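PDB 1QSD: tubulin-specific chaperone A from Saccharomyces cerevisiae, which binds beta-tubulin as a folding cofactor and takes part in an early step of the tubulin folding pathway. Local coordinates for residues 11-16 with 93-98; 17-22 with 63-68; 29-34 with 57-62; 35-40 with 49-54; 78-83 with 87-92. All blocks are in the same frame, centred on the assembly; numbering follows the deposited sequence.

Interaction 1: residues 11-16 with 93-98; sequences KALKRL and RSAITS
Lys-14 and Ala-95 bring the two helical segments 11-16 and 93-98 together, with their CA atoms 6.1 Å apart. The segment axes come within 9.7 Å and cross at 34°, running in roughly the same direction. The small side chain of Ala-95 is consistent with so near a backbone approach. The CB of Ala-95 points at the facing helix and is met by Leu-13 and Lys-14, neighbours in sequence. Lys-14 does so with its aliphatic chain. Its CB does not aim at the partner, but the chain beyond CG is extended and passes alongside the alanine methyl. The nearest atom is CE, 3.6 Å from Ala-95 CB, and Lys-14 CG lies 3.9 Å from the same methyl. Leu-13, the residue before it, reaches over as well. Its CG stands anti to the backbone N (chi1 180°), which carries the CD2 branch across to the other backbone. Leu-13 CD2 sits 3.8 Å from Ala-95 O and 4.0 Å from Ala-95 CB. The contact is therefore apolar packing of a leucine branch and a lysine stem round one methyl. The ammonium of Lys-14 has a weak, long ion pair with Asp-91. Behind the contact lies helix 45-81: Leu-13 also packs on Leu-76, and Ile-96 touches Leu-80 and Glu-77. Helix 90-104 thus lies against both helix 5-39 and helix 45-81, as the third helix of the chain.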
# COMPACT_ATOMS: atom_id res chain seq x y z
N LYS A 11 11.40 6.81 -15.49
CA LYS A 11 10.86 7.18 -14.18
C LYS A 11 9.61 6.39 -13.80
O LYS A 11 9.46 5.97 -12.65
CB LYS A 11 10.58 8.68 -14.12
CG LYS A 11 11.84 9.50 -13.95
CD LYS A 11 11.60 10.99 -14.08
CE LYS A 11 12.91 11.76 -13.91
NZ LYS A 11 12.75 13.23 -14.15
N ALA A 12 8.74 6.18 -14.78
CA ALA A 12 7.52 5.42 -14.55
C ALA A 12 7.91 4.07 -13.94
O ALA A 12 7.37 3.68 -12.90
CB ALA A 12 6.75 5.23 -15.85
N LEU A 13 8.90 3.41 -14.55
CA LEU A 13 9.36 2.10 -14.10
C LEU A 13 10.08 2.13 -12.76
O LEU A 13 9.81 1.28 -11.89
CB LEU A 13 10.26 1.44 -15.15
CG LEU A 13 10.81 0.04 -14.78
CD1 LEU A 13 9.67 -0.99 -14.49
CD2 LEU A 13 11.71 -0.47 -15.91
N LYS A 14 11.01 3.07 -12.60
CA LYS A 14 11.76 3.20 -11.35
C LYS A 14 10.82 3.47 -10.16
O LYS A 14 11.05 2.99 -9.06
CB LYS A 14 12.83 4.30 -11.44
CG LYS A 14 13.91 4.01 -12.49
CD LYS A 14 15.23 4.77 -12.24
CE LYS A 14 16.37 4.15 -13.10
NZ LYS A 14 17.78 4.63 -12.84
N ARG A 15 9.75 4.20 -10.38
CA ARG A 15 8.84 4.47 -9.29
C ARG A 15 8.00 3.27 -8.94
O ARG A 15 7.68 3.02 -7.77
CB ARG A 15 8.05 5.74 -9.57
CG ARG A 15 9.02 6.95 -9.74
CD ARG A 15 10.21 6.87 -8.74
NE ARG A 15 11.28 7.87 -8.91
CZ ARG A 15 11.95 8.11 -10.04
NH1 ARG A 15 11.68 7.44 -11.16
NH2 ARG A 15 12.97 8.97 -10.03
N LEU A 16 7.75 2.43 -9.93
CA LEU A 16 6.99 1.22 -9.66
C LEU A 16 7.84 0.24 -8.83
O LEU A 16 7.36 -0.36 -7.87
CB LEU A 16 6.53 0.54 -10.96
CG LEU A 16 5.12 0.87 -11.44
CD1 LEU A 16 4.71 -0.09 -12.54
CD2 LEU A 16 4.17 0.74 -10.28
N ARG A 93 18.56 1.00 -19.16
CA ARG A 93 19.02 -0.40 -19.09
C ARG A 93 19.10 -0.87 -17.63
O ARG A 93 18.71 -1.98 -17.31
CB ARG A 93 20.40 -0.53 -19.74
CG ARG A 93 20.38 -0.89 -21.22
CD ARG A 93 21.79 -1.31 -21.72
NE ARG A 93 22.51 -0.19 -22.32
CZ ARG A 93 23.50 0.48 -21.73
NH1 ARG A 93 23.92 0.15 -20.51
NH2 ARG A 93 24.02 1.53 -22.36
N SER A 94 19.58 0.01 -16.77
CA SER A 94 19.73 -0.27 -15.35
C SER A 94 18.35 -0.45 -14.73
O SER A 94 18.15 -1.35 -13.90
CB SER A 94 20.46 0.90 -14.68
OG SER A 94 20.92 0.54 -13.40
N ALA A 95 17.39 0.38 -15.13
CA ALA A 95 16.04 0.27 -14.61
C ALA A 95 15.45 -1.07 -15.01
O ALA A 95 14.83 -1.74 -14.18
CB ALA A 95 15.18 1.40 -15.15
N ILE A 96 15.67 -1.46 -16.27
CA ILE A 96 15.16 -2.74 -16.84
C ILE A 96 15.69 -3.98 -16.11
O ILE A 96 14.95 -4.93 -15.86
CB ILE A 96 15.48 -2.87 -18.35
CG1 ILE A 96 14.70 -1.82 -19.14
CG2 ILE A 96 15.15 -4.30 -18.85
CD1 ILE A 96 15.00 -1.77 -20.62
N THR A 97 16.97 -3.94 -15.79
CA THR A 97 17.66 -5.00 -15.07
C THR A 97 17.11 -5.17 -13.67
O THR A 97 16.80 -6.29 -13.27
CB THR A 97 19.17 -4.73 -15.05
OG1 THR A 97 19.67 -4.88 -16.38
CG2 THR A 97 19.90 -5.71 -14.12
N SER A 98 16.94 -4.08 -12.93
CA SER A 98 16.39 -4.17 -11.59
C SER A 98 14.97 -4.72 -11.59
O SER A 98 14.60 -5.54 -10.74
CB SER A 98 16.39 -2.80 -10.92
OG SER A 98 17.72 -2.40 -10.64

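Interaction 2: residues 17-22 with 63-68; sequences TKEEGY and PTLYEK
Glu-19 and Glu-20 make the contact from segment 17-22, meeting Leu-65 and Tyr-66 of segment 63-68. Glu-19 comes first. Its extended chain takes the carboxylate past the leucine, with OE1 4.1 Å from Leu-65 CD1. Glu-20 follows and does more. Leu-65 CD2 rests against its backbone, 3.7 Å from Glu-20 CA. The glutamate chain then bends at chi2 (-93°), which turns the carboxylate toward the tyrosine. Tyr-66 OH donates a hydrogen bond of 3.0 Å to Glu-20 OE2, on the anti lone pair of that oxygen. OE2 lies at the ring edge, near the ring plane, while the carboxylate plane is turned 55° from the ring. Glu-20 CG is 3.8 Å from Tyr-66 CE1, so the stem also touches the ring at CE1. Glu-20 also touches Leu-102 of helix 90-104. The segment axes are 10.4 Å apart and antiparallel at 162°. This is the packing of a helical hairpin, here in the long antiparallel pair of the TBCA fold.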
# COMPACT_ATOMS: atom_id res chain seq x y z
N THR A 17 9.11 0.11 -9.19
CA THR A 17 9.97 -0.81 -8.44
C THR A 17 10.24 -0.29 -7.03
O THR A 17 10.43 -1.09 -6.12
CB THR A 17 11.29 -1.16 -9.19
OG1 THR A 17 12.17 -0.03 -9.20
CG2 THR A 17 10.99 -1.64 -10.62
N LYS A 18 10.24 1.02 -6.84
CA LYS A 18 10.44 1.57 -5.50
C LYS A 18 9.14 1.37 -4.66
O LYS A 18 9.21 1.17 -3.45
CB LYS A 18 10.79 3.05 -5.58
CG LYS A 18 11.37 3.61 -4.29
CD LYS A 18 11.47 5.13 -4.30
CE LYS A 18 11.99 5.65 -2.96
NZ LYS A 18 11.82 7.11 -2.82
N GLU A 19 7.98 1.43 -5.31
CA GLU A 19 6.69 1.21 -4.63
C GLU A 19 6.61 -0.25 -4.11
O GLU A 19 6.21 -0.49 -2.96
CB GLU A 19 5.53 1.50 -5.58
CG GLU A 19 4.18 1.01 -5.09
CD GLU A 19 3.00 1.48 -5.95
OE1 GLU A 19 1.85 1.06 -5.66
OE2 GLU A 19 3.21 2.28 -6.90
N GLU A 20 7.02 -1.20 -4.94
CA GLU A 20 7.03 -2.62 -4.58
C GLU A 20 7.85 -2.84 -3.31
O GLU A 20 7.49 -3.65 -2.46
CB GLU A 20 7.65 -3.44 -5.72
CG GLU A 20 7.58 -4.94 -5.56
CD GLU A 20 8.82 -5.55 -4.91
OE1 GLU A 20 9.81 -4.84 -4.64
OE2 GLU A 20 8.81 -6.77 -4.68
N GLY A 21 8.98 -2.15 -3.22
CA GLY A 21 9.83 -2.26 -2.05
C GLY A 21 9.15 -1.71 -0.82
O GLY A 21 9.32 -2.23 0.27
N TYR A 22 8.39 -0.64 -0.99
CA TYR A 22 7.64 -0.03 0.10
C TYR A 22 6.58 -1.00 0.59
O TYR A 22 6.49 -1.27 1.79
CB TYR A 22 6.99 1.27 -0.38
CG TYR A 22 7.94 2.44 -0.38
CD1 TYR A 22 9.27 2.28 0.05
CD2 TYR A 22 7.52 3.72 -0.76
CE1 TYR A 22 10.14 3.36 0.11
CE2 TYR A 22 8.39 4.81 -0.71
CZ TYR A 22 9.70 4.63 -0.27
OH TYR A 22 10.57 5.70 -0.20
N PRO A 63 0.43 -9.09 -6.53
CA PRO A 63 0.32 -9.64 -7.88
C PRO A 63 0.08 -8.57 -8.95
O PRO A 63 0.85 -8.47 -9.90
CB PRO A 63 -0.86 -10.59 -7.77
CG PRO A 63 -0.80 -11.04 -6.36
CD PRO A 63 -0.52 -9.75 -5.63
N THR A 64 -0.93 -7.74 -8.76
CA THR A 64 -1.26 -6.71 -9.75
C THR A 64 -0.13 -5.74 -9.94
O THR A 64 0.06 -5.19 -11.04
CB THR A 64 -2.55 -5.96 -9.38
OG1 THR A 64 -2.55 -5.65 -7.98
CG2 THR A 64 -3.80 -6.81 -9.74
N LEU A 65 0.65 -5.57 -8.88
CA LEU A 65 1.81 -4.68 -8.88
C LEU A 65 2.93 -5.26 -9.73
O LEU A 65 3.63 -4.51 -10.43
CB LEU A 65 2.29 -4.44 -7.45
CG LEU A 65 3.42 -3.45 -7.25
CD1 LEU A 65 3.11 -2.12 -7.95
CD2 LEU A 65 3.62 -3.24 -5.80
N TYR A 66 3.10 -6.59 -9.69
CA TYR A 66 4.12 -7.25 -10.51
C TYR A 66 3.73 -7.23 -11.96
O TYR A 66 4.60 -7.10 -12.82
CB TYR A 66 4.37 -8.68 -10.07
CG TYR A 66 5.03 -8.76 -8.72
CD1 TYR A 66 6.28 -8.16 -8.49
CD2 TYR A 66 4.42 -9.44 -7.68
CE1 TYR A 66 6.89 -8.24 -7.24
CE2 TYR A 66 5.03 -9.53 -6.42
CZ TYR A 66 6.26 -8.92 -6.21
OH TYR A 66 6.83 -9.07 -4.96
N GLU A 67 2.43 -7.36 -12.23
CA GLU A 67 1.91 -7.31 -13.59
C GLU A 67 2.29 -5.96 -14.23
O GLU A 67 2.81 -5.92 -15.33
CB GLU A 67 0.38 -7.48 -13.59
CG GLU A 67 -0.10 -8.92 -13.30
CD GLU A 67 -1.59 -9.03 -12.94
OE1 GLU A 67 -1.94 -9.67 -11.91
OE2 GLU A 67 -2.43 -8.47 -13.69
N LYS A 68 2.09 -4.87 -13.49
CA LYS A 68 2.42 -3.53 -13.98
C LYS A 68 3.89 -3.27 -14.13
O LYS A 68 4.30 -2.51 -15.00
CB LYS A 68 1.74 -2.45 -13.14
CG LYS A 68 0.26 -2.40 -13.41
CD LYS A 68 -0.41 -1.28 -12.71
CE LYS A 68 -1.91 -1.35 -12.92
NZ LYS A 68 -2.59 -0.30 -12.11

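Interaction 3: residues 29-34 with 57-62; sequences DQEAHV and DTKRLL
Gln-30 and Thr-58 reach toward each other from the facing segments 29-34 and 57-62. Gln-30 NE2 donates to Thr-58 OG1 at 2.9 Å. The bond is bent, with an N-H...acceptor angle of 135°, and OG1 lies 20° out of the amide plane. Gln-30 OE1 is 3.0 Å from the same Thr-58 OG1, so the hydroxyl lies across the amide end. Gln-30 reaches this far because its chain is extended beyond CG. Thr-58 CG2 also lies 3.6 Å from Gln-30 NE2. At the edge the Glu-31 and Lys-59 chains lie roughly perpendicular. Glu-31 OE2 is 4.0 Å from Lys-59 CE but 4.7 Å from Lys-59 NZ, so the opposite charges do not touch. Thr-58 OG1 is also bonded to Val-54 O, one turn back, which helps fix the hydroxyl. Val-54 and Leu-55 pack on the Gln-30 side chain. Glu-19 of the second subunit packs on Gln-30, and its Tyr-23 on Thr-58. The polar pair thus lies between helices 5-39 and 45-81, at the interface with the second subunit.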
# COMPACT_ATOMS: atom_id res chain seq x y z
N ASP A 29 6.36 -6.63 7.92
CA ASP A 29 6.02 -6.16 9.25
C ASP A 29 4.69 -6.77 9.77
O ASP A 29 4.54 -7.03 10.96
CB ASP A 29 5.95 -4.63 9.24
CG ASP A 29 5.80 -4.04 10.63
OD1 ASP A 29 4.75 -3.42 10.89
OD2 ASP A 29 6.74 -4.19 11.45
N GLN A 30 3.74 -7.01 8.86
CA GLN A 30 2.45 -7.60 9.21
C GLN A 30 2.56 -9.09 9.54
O GLN A 30 1.87 -9.59 10.43
CB GLN A 30 1.42 -7.36 8.10
CG GLN A 30 0.87 -5.94 8.05
CD GLN A 30 -0.18 -5.75 6.97
OE1 GLN A 30 -1.17 -6.48 6.92
NE2 GLN A 30 0.03 -4.78 6.11
N GLU A 31 3.41 -9.81 8.81
CA GLU A 31 3.61 -11.23 9.05
C GLU A 31 4.28 -11.46 10.41
O GLU A 31 4.06 -12.47 11.07
CB GLU A 31 4.46 -11.85 7.95
CG GLU A 31 3.71 -12.10 6.66
CD GLU A 31 4.64 -12.25 5.49
OE1 GLU A 31 5.74 -12.82 5.68
OE2 GLU A 31 4.30 -11.79 4.37
N ALA A 32 5.14 -10.52 10.80
CA ALA A 32 5.84 -10.62 12.08
C ALA A 32 4.78 -10.54 13.18
O ALA A 32 4.77 -11.35 14.12
CB ALA A 32 6.85 -9.47 12.23
N HIS A 33 3.86 -9.60 13.00
CA HIS A 33 2.78 -9.39 13.94
C HIS A 33 1.84 -10.58 14.05
O HIS A 33 1.49 -10.99 15.16
CB HIS A 33 1.99 -8.13 13.57
CG HIS A 33 0.97 -7.74 14.60
ND1 HIS A 33 1.12 -8.04 15.94
CD2 HIS A 33 -0.19 -7.06 14.48
CE1 HIS A 33 0.09 -7.55 16.61
NE2 HIS A 33 -0.73 -6.96 15.75
N VAL A 34 1.41 -11.12 12.91
CA VAL A 34 0.53 -12.28 12.89
C VAL A 34 1.23 -13.48 13.51
O VAL A 34 0.60 -14.28 14.22
CB VAL A 34 0.10 -12.64 11.44
CG1 VAL A 34 -0.61 -13.98 11.41
CG2 VAL A 34 -0.82 -11.56 10.89
N ASP A 57 -5.22 -9.18 2.64
CA ASP A 57 -5.54 -8.06 1.79
C ASP A 57 -4.26 -7.45 1.25
O ASP A 57 -4.10 -7.28 0.03
CB ASP A 57 -6.37 -7.02 2.55
CG ASP A 57 -7.82 -7.40 2.63
OD1 ASP A 57 -8.68 -6.49 2.57
OD2 ASP A 57 -8.12 -8.61 2.74
N THR A 58 -3.34 -7.14 2.15
CA THR A 58 -2.05 -6.58 1.78
C THR A 58 -1.43 -7.43 0.67
O THR A 58 -1.05 -6.92 -0.37
CB THR A 58 -1.11 -6.56 3.00
OG1 THR A 58 -1.74 -5.83 4.06
CG2 THR A 58 0.21 -5.90 2.66
N LYS A 59 -1.39 -8.74 0.87
CA LYS A 59 -0.84 -9.64 -0.13
C LYS A 59 -1.50 -9.54 -1.52
O LYS A 59 -0.80 -9.57 -2.53
CB LYS A 59 -0.91 -11.09 0.35
CG LYS A 59 0.07 -11.46 1.44
CD LYS A 59 -0.12 -12.91 1.86
CE LYS A 59 0.97 -13.35 2.83
NZ LYS A 59 0.81 -14.78 3.25
N ARG A 60 -2.82 -9.40 -1.57
CA ARG A 60 -3.54 -9.34 -2.85
C ARG A 60 -3.04 -8.19 -3.76
O ARG A 60 -3.12 -8.26 -5.00
CB ARG A 60 -5.06 -9.25 -2.58
CG ARG A 60 -5.70 -7.86 -2.71
CD ARG A 60 -6.98 -7.67 -1.88
NE ARG A 60 -7.88 -8.82 -1.91
CZ ARG A 60 -8.75 -9.12 -0.95
NH1 ARG A 60 -8.83 -8.34 0.13
NH2 ARG A 60 -9.50 -10.21 -1.02
N LEU A 61 -2.45 -7.19 -3.13
CA LEU A 61 -1.90 -6.00 -3.80
C LEU A 61 -0.64 -6.26 -4.62
O LEU A 61 -0.36 -5.53 -5.58
CB LEU A 61 -1.55 -4.98 -2.73
CG LEU A 61 -2.02 -3.54 -2.80
CD1 LEU A 61 -1.56 -2.89 -1.53
CD2 LEU A 61 -1.46 -2.83 -4.02
N LEU A 62 0.16 -7.23 -4.21
CA LEU A 62 1.40 -7.54 -4.89
C LEU A 62 1.31 -8.09 -6.30
O LEU A 62 2.01 -7.61 -7.18
CB LEU A 62 2.28 -8.44 -4.04
CG LEU A 62 2.86 -7.71 -2.83
CD1 LEU A 62 3.89 -8.58 -2.16
CD2 LEU A 62 3.50 -6.39 -3.27

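Interaction 4: residues 35-40 with 49-54; sequences AKLKED and KKQEEV
Glu-52 and Lys-38 form the salt bridge between segments 35-40 and 49-54. The Glu-52 chain starts at CB, which does not aim at the other helix. Its CG is anti to the carbonyl carbon (chi1 -68°), and from there the extended chain swings the carboxylate across. On the way CG packs on Val-34, one turn before Lys-38. At the tip the oxygens have different partners. Glu-52 OE1 takes a hydrogen bond of 3.2 Å from Lys-38 NZ, which meets it nearly along the C-O axis. Lys-38 CE is 3.8 Å from the same oxygen. Glu-52 OE2 accepts a 3.0 Å bond from Lys-49 NZ, which comes from above the carboxylate plane, 56° out of it. One carboxylate is thus shared by two lysines, one on each helix. With an alanine at this position, Lys-38 and Lys-49 would probably lose their common counter-charge and the helices their charged link. Beside the network Leu-37 and Gln-51 are turned about square to each other, with Leu-37 CD1 4.1 Å from Gln-51 OE1. The second subunit packs on this layer through Ile-8 and Ala-12. The contact joins the end of helix 5-39 to the early turns of helix 45-81.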
# COMPACT_ATOMS: atom_id res chain seq x y z
N ALA A 35 2.54 -13.60 13.25
CA ALA A 35 3.37 -14.69 13.77
C ALA A 35 3.31 -14.73 15.30
O ALA A 35 3.08 -15.80 15.88
CB ALA A 35 4.80 -14.54 13.29
N LYS A 36 3.48 -13.57 15.92
CA LYS A 36 3.43 -13.44 17.37
C LYS A 36 2.09 -13.83 17.95
O LYS A 36 2.03 -14.50 18.98
CB LYS A 36 3.81 -12.03 17.81
CG LYS A 36 5.30 -11.87 18.00
CD LYS A 36 5.64 -10.54 18.65
CE LYS A 36 7.11 -10.47 19.04
NZ LYS A 36 7.47 -9.09 19.51
N LEU A 37 0.99 -13.43 17.32
CA LEU A 37 -0.33 -13.80 17.82
C LEU A 37 -0.64 -15.28 17.60
O LEU A 37 -1.44 -15.88 18.32
CB LEU A 37 -1.42 -13.00 17.13
CG LEU A 37 -1.44 -11.51 17.40
CD1 LEU A 37 -2.60 -10.88 16.67
CD2 LEU A 37 -1.54 -11.30 18.87
N LYS A 38 -0.07 -15.86 16.54
CA LYS A 38 -0.29 -17.26 16.22
C LYS A 38 0.43 -18.22 17.18
O LYS A 38 -0.08 -19.29 17.47
CB LYS A 38 0.10 -17.53 14.78
CG LYS A 38 -0.73 -18.57 14.13
CD LYS A 38 -0.64 -18.41 12.64
CE LYS A 38 -1.35 -19.55 11.93
NZ LYS A 38 -1.44 -19.32 10.46
N GLU A 39 1.60 -17.82 17.67
CA GLU A 39 2.36 -18.64 18.62
C GLU A 39 1.69 -18.65 20.01
O GLU A 39 1.67 -19.67 20.69
CB GLU A 39 3.79 -18.12 18.72
CG GLU A 39 4.57 -18.24 17.41
CD GLU A 39 5.99 -17.72 17.52
OE1 GLU A 39 6.44 -16.98 16.61
OE2 GLU A 39 6.67 -18.05 18.53
N ASP A 40 1.13 -17.52 20.40
CA ASP A 40 0.46 -17.39 21.68
C ASP A 40 -0.92 -18.09 21.61
O ASP A 40 -1.88 -17.59 21.04
CB ASP A 40 0.33 -15.91 22.05
CG ASP A 40 -0.10 -15.69 23.47
OD1 ASP A 40 0.10 -14.59 24.01
OD2 ASP A 40 -0.63 -16.64 24.08
N LYS A 49 -7.73 -13.77 13.79
CA LYS A 49 -8.40 -13.71 12.49
C LYS A 49 -8.47 -12.27 11.92
O LYS A 49 -8.23 -12.05 10.73
CB LYS A 49 -9.78 -14.34 12.61
CG LYS A 49 -10.46 -14.61 11.33
CD LYS A 49 -9.71 -15.59 10.49
CE LYS A 49 -8.65 -14.93 9.62
NZ LYS A 49 -7.89 -15.92 8.81
N LYS A 50 -8.72 -11.28 12.78
CA LYS A 50 -8.76 -9.88 12.35
C LYS A 50 -7.45 -9.54 11.65
O LYS A 50 -7.44 -8.98 10.56
CB LYS A 50 -8.96 -8.95 13.55
CG LYS A 50 -10.38 -8.93 14.06
CD LYS A 50 -10.49 -8.28 15.45
CE LYS A 50 -10.08 -6.83 15.42
NZ LYS A 50 -10.34 -6.16 16.70
N GLN A 51 -6.35 -9.97 12.24
CA GLN A 51 -5.03 -9.72 11.73
C GLN A 51 -4.68 -10.51 10.49
O GLN A 51 -3.98 -10.01 9.62
CB GLN A 51 -3.99 -10.00 12.80
CG GLN A 51 -2.99 -8.89 12.94
CD GLN A 51 -3.55 -7.73 13.73
OE1 GLN A 51 -2.93 -7.27 14.69
NE2 GLN A 51 -4.71 -7.24 13.33
N GLU A 52 -5.13 -11.76 10.42
CA GLU A 52 -4.82 -12.59 9.27
C GLU A 52 -5.50 -12.03 8.03
O GLU A 52 -4.86 -11.88 6.98
CB GLU A 52 -5.24 -14.05 9.50
CG GLU A 52 -4.41 -14.77 10.56
CD GLU A 52 -4.70 -16.26 10.68
OE1 GLU A 52 -3.76 -17.05 10.50
OE2 GLU A 52 -5.87 -16.63 10.97
N GLU A 53 -6.78 -11.71 8.17
CA GLU A 53 -7.59 -11.14 7.11
C GLU A 53 -6.90 -9.90 6.54
O GLU A 53 -6.84 -9.73 5.32
CB GLU A 53 -8.97 -10.78 7.67
CG GLU A 53 -9.34 -9.29 7.57
CD GLU A 53 -10.28 -8.82 8.68
OE1 GLU A 53 -11.52 -8.82 8.48
OE2 GLU A 53 -9.78 -8.43 9.74
N VAL A 54 -6.37 -9.04 7.41
CA VAL A 54 -5.70 -7.82 6.95
C VAL A 54 -4.45 -8.20 6.16
O VAL A 54 -4.20 -7.66 5.08
CB VAL A 54 -5.32 -6.87 8.12
CG1 VAL A 54 -4.36 -5.78 7.64
CG2 VAL A 54 -6.58 -6.21 8.68

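Interaction 5: residues 78-83 with 87-92; sequences QFLKTY and EDVSDA
Leu-80 and Val-89 form the apolar centre of the contact between segments 78-83 and 87-92. Their side chains run antiparallel, side by side, with Leu-80 CD2 3.9 Å from Val-89 CG1. The other leucine branch, CD1, is 4.0 Å from Ala-92 CB. Tyr-83 adds to this cluster, its CE2 lying 3.7 Å from Val-89 CG1. The tyrosine CG is anti to the backbone N (chi1 -174°), which sends the ring across to the residues leading into the next helix. At its far end the polar edge begins. Glu-87 N donates to Tyr-83 OH at 3.2 Å, with an N-H...acceptor angle of 147°. A water in the ring plane lies 2.5 Å from Tyr-83 OH and donates to Glu-87 OE1, which is also bonded to Thr-4. A phenylalanine in place of Tyr-83 would probably leave the amide of Glu-87 without this acceptor and the water short of a partner. Beyond the ring, Asp-88 OD1 accepts from Ser-90 N at 3.1 Å and also from Ser-90 OG. The first bond makes an Asx turn at the start of helix 90-104. Together these contacts tie helix 45-81 to helix 90-104 across their connecting loop, as in a helical hairpin.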
# COMPACT_ATOMS: atom_id res chain seq x y z
N GLN A 78 10.66 -2.15 -25.40
CA GLN A 78 10.24 -1.93 -26.78
C GLN A 78 10.64 -0.54 -27.31
O GLN A 78 11.10 -0.40 -28.45
CB GLN A 78 8.72 -2.14 -26.91
CG GLN A 78 8.24 -2.33 -28.35
CD GLN A 78 8.65 -3.69 -29.01
OE1 GLN A 78 8.08 -4.07 -30.05
NE2 GLN A 78 9.60 -4.42 -28.42
N PHE A 79 10.52 0.47 -26.47
CA PHE A 79 10.88 1.83 -26.85
C PHE A 79 12.38 1.88 -27.23
O PHE A 79 12.74 2.45 -28.25
CB PHE A 79 10.57 2.78 -25.68
CG PHE A 79 10.98 4.21 -25.91
CD1 PHE A 79 10.15 5.09 -26.61
CD2 PHE A 79 12.19 4.70 -25.40
CE1 PHE A 79 10.52 6.43 -26.80
CE2 PHE A 79 12.56 6.05 -25.59
CZ PHE A 79 11.73 6.91 -26.28
N LEU A 80 13.22 1.22 -26.44
CA LEU A 80 14.65 1.21 -26.67
C LEU A 80 15.08 0.52 -27.96
O LEU A 80 16.09 0.91 -28.54
CB LEU A 80 15.38 0.60 -25.48
CG LEU A 80 15.44 1.45 -24.20
CD1 LEU A 80 16.01 0.60 -23.05
CD2 LEU A 80 16.29 2.70 -24.45
N LYS A 81 14.35 -0.49 -28.43
CA LYS A 81 14.72 -1.19 -29.66
C LYS A 81 14.80 -0.31 -30.89
O LYS A 81 15.46 -0.68 -31.86
CB LYS A 81 13.75 -2.32 -29.99
CG LYS A 81 13.88 -3.51 -29.10
CD LYS A 81 12.87 -4.55 -29.51
CE LYS A 81 12.65 -5.56 -28.39
NZ LYS A 81 11.55 -6.49 -28.72
N THR A 82 14.10 0.81 -30.88
CA THR A 82 14.08 1.72 -32.02
C THR A 82 14.51 3.13 -31.66
O THR A 82 14.26 4.06 -32.44
CB THR A 82 12.67 1.79 -32.66
OG1 THR A 82 11.71 2.13 -31.64
CG2 THR A 82 12.28 0.46 -33.31
N TYR A 83 15.17 3.29 -30.52
CA TYR A 83 15.61 4.59 -30.09
C TYR A 83 16.80 5.12 -30.90
O TYR A 83 17.79 4.42 -31.09
CB TYR A 83 15.99 4.56 -28.61
CG TYR A 83 16.33 5.91 -28.03
CD1 TYR A 83 15.36 6.90 -27.90
CD2 TYR A 83 17.61 6.19 -27.59
CE1 TYR A 83 15.66 8.14 -27.35
CE2 TYR A 83 17.92 7.41 -27.03
CZ TYR A 83 16.94 8.39 -26.92
OH TYR A 83 17.25 9.60 -26.36
N GLU A 87 20.25 10.77 -26.00
CA GLU A 87 20.37 10.59 -24.56
C GLU A 87 21.12 9.32 -24.23
O GLU A 87 21.12 8.35 -25.00
CB GLU A 87 19.01 10.56 -23.87
CG GLU A 87 18.23 11.86 -23.89
CD GLU A 87 17.06 11.85 -22.90
OE1 GLU A 87 15.90 11.72 -23.33
OE2 GLU A 87 17.31 11.96 -21.68
N ASP A 88 21.75 9.34 -23.06
CA ASP A 88 22.50 8.21 -22.54
C ASP A 88 21.41 7.26 -22.03
O ASP A 88 20.58 7.67 -21.23
CB ASP A 88 23.38 8.75 -21.40
CG ASP A 88 24.11 7.68 -20.65
OD1 ASP A 88 24.06 6.50 -21.08
OD2 ASP A 88 24.74 8.02 -19.62
N VAL A 89 21.37 6.03 -22.54
CA VAL A 89 20.35 5.07 -22.09
C VAL A 89 20.80 4.09 -20.98
O VAL A 89 20.11 3.09 -20.70
CB VAL A 89 19.78 4.26 -23.27
CG1 VAL A 89 19.24 5.21 -24.33
CG2 VAL A 89 20.84 3.36 -23.87
N SER A 90 21.89 4.39 -20.29
CA SER A 90 22.38 3.53 -19.24
C SER A 90 21.39 3.43 -18.10
O SER A 90 21.17 2.33 -17.56
CB SER A 90 23.73 4.01 -18.73
OG SER A 90 24.63 4.17 -19.82
N ASP A 91 20.79 4.55 -17.72
CA ASP A 91 19.79 4.53 -16.65
C ASP A 91 18.60 3.66 -17.00
O ASP A 91 18.05 3.00 -16.13
CB ASP A 91 19.30 5.93 -16.32
CG ASP A 91 20.19 6.62 -15.34
OD1 ASP A 91 20.25 7.87 -15.38
OD2 ASP A 91 20.83 5.92 -14.53
N ALA A 92 18.21 3.68 -18.27
CA ALA A 92 17.08 2.89 -18.76
C ALA A 92 17.39 1.39 -18.65
O ALA A 92 16.60 0.62 -18.13
CB ALA A 92 16.74 3.26 -20.20
O HOH W 1 15.55 11.40 -25.76

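The five contacts follow the length of an elongated three-helix chain. Interactions 2, 3 and 4 are successive levels of one antiparallel pair, helix 5-39 with helix 45-81. The centres of interactions 2 and 3 are 14 Å apart, and those of 3 and 4 are 11 Å apart. All three touch the second subunit, whereas no other chain of the assembly touches interaction 5. Interactions 1 and 5 bring in helix 90-104 at the other end. They meet where Ile-96 CD1 lies 3.5 Å from Leu-80 CD1. Interaction 1 joins interaction 2 through Leu-16, whose CD2 is 3.8 Å from Leu-65 CD1. Interactions 4 and 5, next to the two interhelical loops, have centres 46 Å apart.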